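Local coordinates for thiamine monophosphate kinase (Aquifex aeolicus, PDB 1VQV), which probably catalyses the ATP-dependent phosphorylation of thiamine monophosphate to thiamine diphosphate, the active form of vitamin B1, at residues G224-P235 against E281-F292. Sequence-based numbering, arbitrary orientation.
Sequences GVKIEILSEKLP and EIGRVEEGEGVF
I227 and I229 share backbone bonds with F292 on one edge of strand 226-229, while K226 and E228 bond to E286 and R284 on the other. The principle at work is one strand flanked by an antiparallel neighbour, 281-286, and a parallel one, both supplied by a single connected segment within a larger mixed sheet. E286 N reaches K226 O at 3.0 Å, while I229 N donates to F292 O at 2.7 Å. The side chain of K226 leaves with CG anti to the backbone N (chi1 168°) and bends only at chi4, which brings NZ over the F292 ring, 4.2 Å from its centroid in an off-centre cation-pi contact. K226 NZ also forms salt bridges with E287 OE1, at 3.6 Å, and with E228 OE2, where the hydrogen bond is weak. E228 and E286 bring their carboxylates close, OE2 to OE2 3.2 Å, with planes 52° apart; the R284 guanidinium forms a salt bridge with E286 OE1. On the buried side, I229 and I282 lie alongside each other, CG2 to CD1 3.9 Å, and helix 212-222 packs against I227 and V291. At the far end, K233 runs extended beside E281, NZ meeting OE2 at 2.7 Å nearly along its C-O axis; a methionine here would probably leave that carboxylate oxygen without its cationic mate. I282 and G283, both facing V151, form a classic beta bulge. The repulsion among the clustered carboxylates is probably offset in part by K226 and R284.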
# COMPACT_ATOMS: atom_id res chain seq x y z
N GLY B 224 -9.73 -4.38 -28.95
CA GLY B 224 -10.68 -4.37 -30.05
C GLY B 224 -10.88 -5.69 -30.75
O GLY B 224 -11.61 -5.75 -31.75
N VAL B 225 -10.27 -6.74 -30.22
CA VAL B 225 -10.39 -8.06 -30.84
C VAL B 225 -11.53 -8.90 -30.27
O VAL B 225 -12.14 -8.54 -29.27
CB VAL B 225 -9.04 -8.82 -30.75
CG1 VAL B 225 -8.82 -9.39 -29.35
CG2 VAL B 225 -8.99 -9.90 -31.80
N LYS B 226 -11.82 -10.00 -30.94
CA LYS B 226 -12.87 -10.93 -30.55
C LYS B 226 -12.19 -12.28 -30.25
O LYS B 226 -11.35 -12.72 -31.04
CB LYS B 226 -13.86 -11.07 -31.71
CG LYS B 226 -14.89 -12.20 -31.63
CD LYS B 226 -15.76 -12.25 -32.89
CE LYS B 226 -16.73 -13.44 -32.90
NZ LYS B 226 -16.03 -14.76 -32.77
N ILE B 227 -12.53 -12.91 -29.13
CA ILE B 227 -11.91 -14.19 -28.75
C ILE B 227 -12.87 -15.37 -28.81
O ILE B 227 -14.06 -15.25 -28.49
CB ILE B 227 -11.28 -14.11 -27.31
CG1 ILE B 227 -9.99 -13.30 -27.36
CG2 ILE B 227 -11.02 -15.51 -26.74
CD1 ILE B 227 -9.20 -13.30 -26.07
N GLU B 228 -12.34 -16.52 -29.23
CA GLU B 228 -13.13 -17.75 -29.34
C GLU B 228 -12.47 -18.87 -28.54
O GLU B 228 -11.35 -19.30 -28.84
CB GLU B 228 -13.22 -18.19 -30.80
CG GLU B 228 -13.58 -17.08 -31.78
CD GLU B 228 -13.57 -17.57 -33.23
OE1 GLU B 228 -12.84 -18.54 -33.53
OE2 GLU B 228 -14.28 -16.95 -34.05
N ILE B 229 -13.20 -19.37 -27.53
CA ILE B 229 -12.71 -20.43 -26.65
C ILE B 229 -13.51 -21.73 -26.78
O ILE B 229 -14.73 -21.70 -26.90
CB ILE B 229 -12.77 -19.97 -25.16
CG1 ILE B 229 -11.87 -18.75 -24.93
CG2 ILE B 229 -12.36 -21.09 -24.23
CD1 ILE B 229 -12.04 -18.14 -23.55
N LEU B 230 -12.82 -22.86 -26.75
CA LEU B 230 -13.46 -24.18 -26.84
C LEU B 230 -13.49 -24.83 -25.46
O LEU B 230 -12.45 -25.22 -24.91
CB LEU B 230 -12.71 -25.07 -27.83
CG LEU B 230 -12.70 -24.57 -29.28
CD1 LEU B 230 -11.83 -25.50 -30.12
CD2 LEU B 230 -14.13 -24.51 -29.84
N SER B 231 -14.69 -24.93 -24.90
CA SER B 231 -14.88 -25.49 -23.56
C SER B 231 -14.15 -26.80 -23.29
O SER B 231 -13.71 -27.03 -22.17
CB SER B 231 -16.37 -25.69 -23.28
OG SER B 231 -16.84 -26.85 -23.94
N GLU B 232 -14.03 -27.65 -24.31
CA GLU B 232 -13.37 -28.94 -24.14
C GLU B 232 -11.84 -28.92 -24.32
O GLU B 232 -11.20 -29.96 -24.49
CB GLU B 232 -14.01 -30.00 -25.07
CG GLU B 232 -13.98 -29.71 -26.58
CD GLU B 232 -12.84 -30.43 -27.32
OE1 GLU B 232 -12.56 -31.62 -26.99
OE2 GLU B 232 -12.25 -29.81 -28.24
N LYS B 233 -11.29 -27.71 -24.25
CA LYS B 233 -9.85 -27.49 -24.36
C LYS B 233 -9.38 -26.98 -23.00
O LYS B 233 -8.21 -27.08 -22.65
CB LYS B 233 -9.58 -26.44 -25.43
CG LYS B 233 -9.23 -27.02 -26.77
CD LYS B 233 -9.23 -25.92 -27.82
CE LYS B 233 -8.27 -26.21 -28.98
NZ LYS B 233 -8.13 -25.01 -29.86
N LEU B 234 -10.33 -26.42 -22.25
CA LEU B 234 -10.11 -25.88 -20.91
C LEU B 234 -9.44 -26.91 -20.01
O LEU B 234 -9.94 -28.02 -19.85
CB LEU B 234 -11.46 -25.44 -20.32
CG LEU B 234 -11.87 -23.96 -20.42
CD1 LEU B 234 -11.43 -23.35 -21.73
CD2 LEU B 234 -13.37 -23.83 -20.25
N PRO B 235 -8.29 -26.54 -19.42
CA PRO B 235 -7.49 -27.39 -18.53
C PRO B 235 -8.17 -27.65 -17.20
O PRO B 235 -8.35 -26.75 -16.37
CB PRO B 235 -6.19 -26.61 -18.38
CG PRO B 235 -6.66 -25.19 -18.47
CD PRO B 235 -7.65 -25.22 -19.60
N GLU B 281 -3.54 -24.38 -24.90
CA GLU B 281 -4.27 -23.50 -25.80
C GLU B 281 -5.77 -23.79 -25.66
O GLU B 281 -6.20 -24.94 -25.73
CB GLU B 281 -3.83 -23.74 -27.24
CG GLU B 281 -4.51 -22.79 -28.21
CD GLU B 281 -4.62 -23.35 -29.60
OE1 GLU B 281 -3.57 -23.53 -30.26
OE2 GLU B 281 -5.76 -23.63 -30.02
N ILE B 282 -6.56 -22.75 -25.48
CA ILE B 282 -7.98 -22.95 -25.28
C ILE B 282 -8.87 -22.33 -26.36
O ILE B 282 -10.06 -22.64 -26.45
CB ILE B 282 -8.42 -22.41 -23.91
CG1 ILE B 282 -8.17 -20.91 -23.84
CG2 ILE B 282 -7.63 -23.11 -22.81
CD1 ILE B 282 -8.92 -20.24 -22.72
N GLY B 283 -8.29 -21.46 -27.17
CA GLY B 283 -9.08 -20.83 -28.21
C GLY B 283 -8.25 -20.00 -29.16
O GLY B 283 -7.03 -20.13 -29.18
N ARG B 284 -8.91 -19.14 -29.93
CA ARG B 284 -8.21 -18.30 -30.91
C ARG B 284 -8.67 -16.85 -30.91
O ARG B 284 -9.79 -16.53 -30.50
CB ARG B 284 -8.39 -18.89 -32.32
CG ARG B 284 -8.35 -20.42 -32.37
CD ARG B 284 -8.12 -20.95 -33.79
NE ARG B 284 -9.00 -20.35 -34.79
CZ ARG B 284 -9.13 -20.77 -36.05
NH1 ARG B 284 -8.42 -21.82 -36.47
NH2 ARG B 284 -9.94 -20.14 -36.90
N VAL B 285 -7.79 -15.97 -31.37
CA VAL B 285 -8.08 -14.55 -31.48
C VAL B 285 -8.40 -14.30 -32.96
O VAL B 285 -7.65 -14.72 -33.86
CB VAL B 285 -6.88 -13.68 -31.04
CG1 VAL B 285 -7.12 -12.24 -31.39
CG2 VAL B 285 -6.66 -13.81 -29.56
N GLU B 286 -9.52 -13.62 -33.21
CA GLU B 286 -9.99 -13.34 -34.56
C GLU B 286 -10.83 -12.08 -34.64
O GLU B 286 -10.97 -11.32 -33.66
CB GLU B 286 -10.87 -14.47 -35.09
CG GLU B 286 -10.20 -15.81 -35.32
CD GLU B 286 -11.14 -16.84 -35.99
OE1 GLU B 286 -10.75 -18.03 -36.08
OE2 GLU B 286 -12.26 -16.46 -36.43
N GLU B 287 -11.43 -11.91 -35.82
CA GLU B 287 -12.35 -10.82 -36.14
C GLU B 287 -12.41 -9.64 -35.16
O GLU B 287 -11.47 -8.86 -35.06
CB GLU B 287 -13.74 -11.41 -36.32
CG GLU B 287 -13.78 -12.60 -37.27
CD GLU B 287 -15.13 -13.28 -37.23
OE1 GLU B 287 -15.49 -13.83 -36.16
OE2 GLU B 287 -15.84 -13.28 -38.27
N GLY B 288 -13.53 -9.48 -34.45
CA GLY B 288 -13.61 -8.39 -33.50
C GLY B 288 -14.87 -8.31 -32.65
O GLY B 288 -15.93 -8.82 -33.02
N GLU B 289 -14.73 -7.66 -31.49
CA GLU B 289 -15.79 -7.39 -30.52
C GLU B 289 -15.97 -8.23 -29.25
O GLU B 289 -15.71 -7.71 -28.14
CB GLU B 289 -17.12 -7.20 -31.26
CG GLU B 289 -16.93 -6.18 -32.43
CD GLU B 289 -17.92 -5.03 -32.41
OE1 GLU B 289 -19.08 -5.31 -32.76
OE2 GLU B 289 -17.57 -3.89 -32.03
N GLY B 290 -16.38 -9.50 -29.34
CA GLY B 290 -16.59 -10.24 -28.09
C GLY B 290 -16.09 -11.67 -27.89
O GLY B 290 -15.52 -12.27 -28.81
N VAL B 291 -16.34 -12.22 -26.70
CA VAL B 291 -15.88 -13.58 -26.38
C VAL B 291 -16.95 -14.64 -26.59
O VAL B 291 -18.12 -14.45 -26.25
CB VAL B 291 -15.35 -13.66 -24.91
CG1 VAL B 291 -14.78 -15.06 -24.63
CG2 VAL B 291 -14.29 -12.60 -24.69
N PHE B 292 -16.53 -15.78 -27.14
CA PHE B 292 -17.44 -16.88 -27.43
C PHE B 292 -16.94 -18.25 -26.92
O PHE B 292 -15.73 -18.55 -26.95
CB PHE B 292 -17.67 -16.90 -28.95
CG PHE B 292 -18.37 -15.66 -29.47
CD1 PHE B 292 -17.73 -14.42 -29.52
CD2 PHE B 292 -19.71 -15.73 -29.85
CE1 PHE B 292 -18.42 -13.27 -29.93
CE2 PHE B 292 -20.41 -14.60 -30.26
CZ PHE B 292 -19.77 -13.37 -30.30
O HOH W 1 -15.70 -16.24 -37.15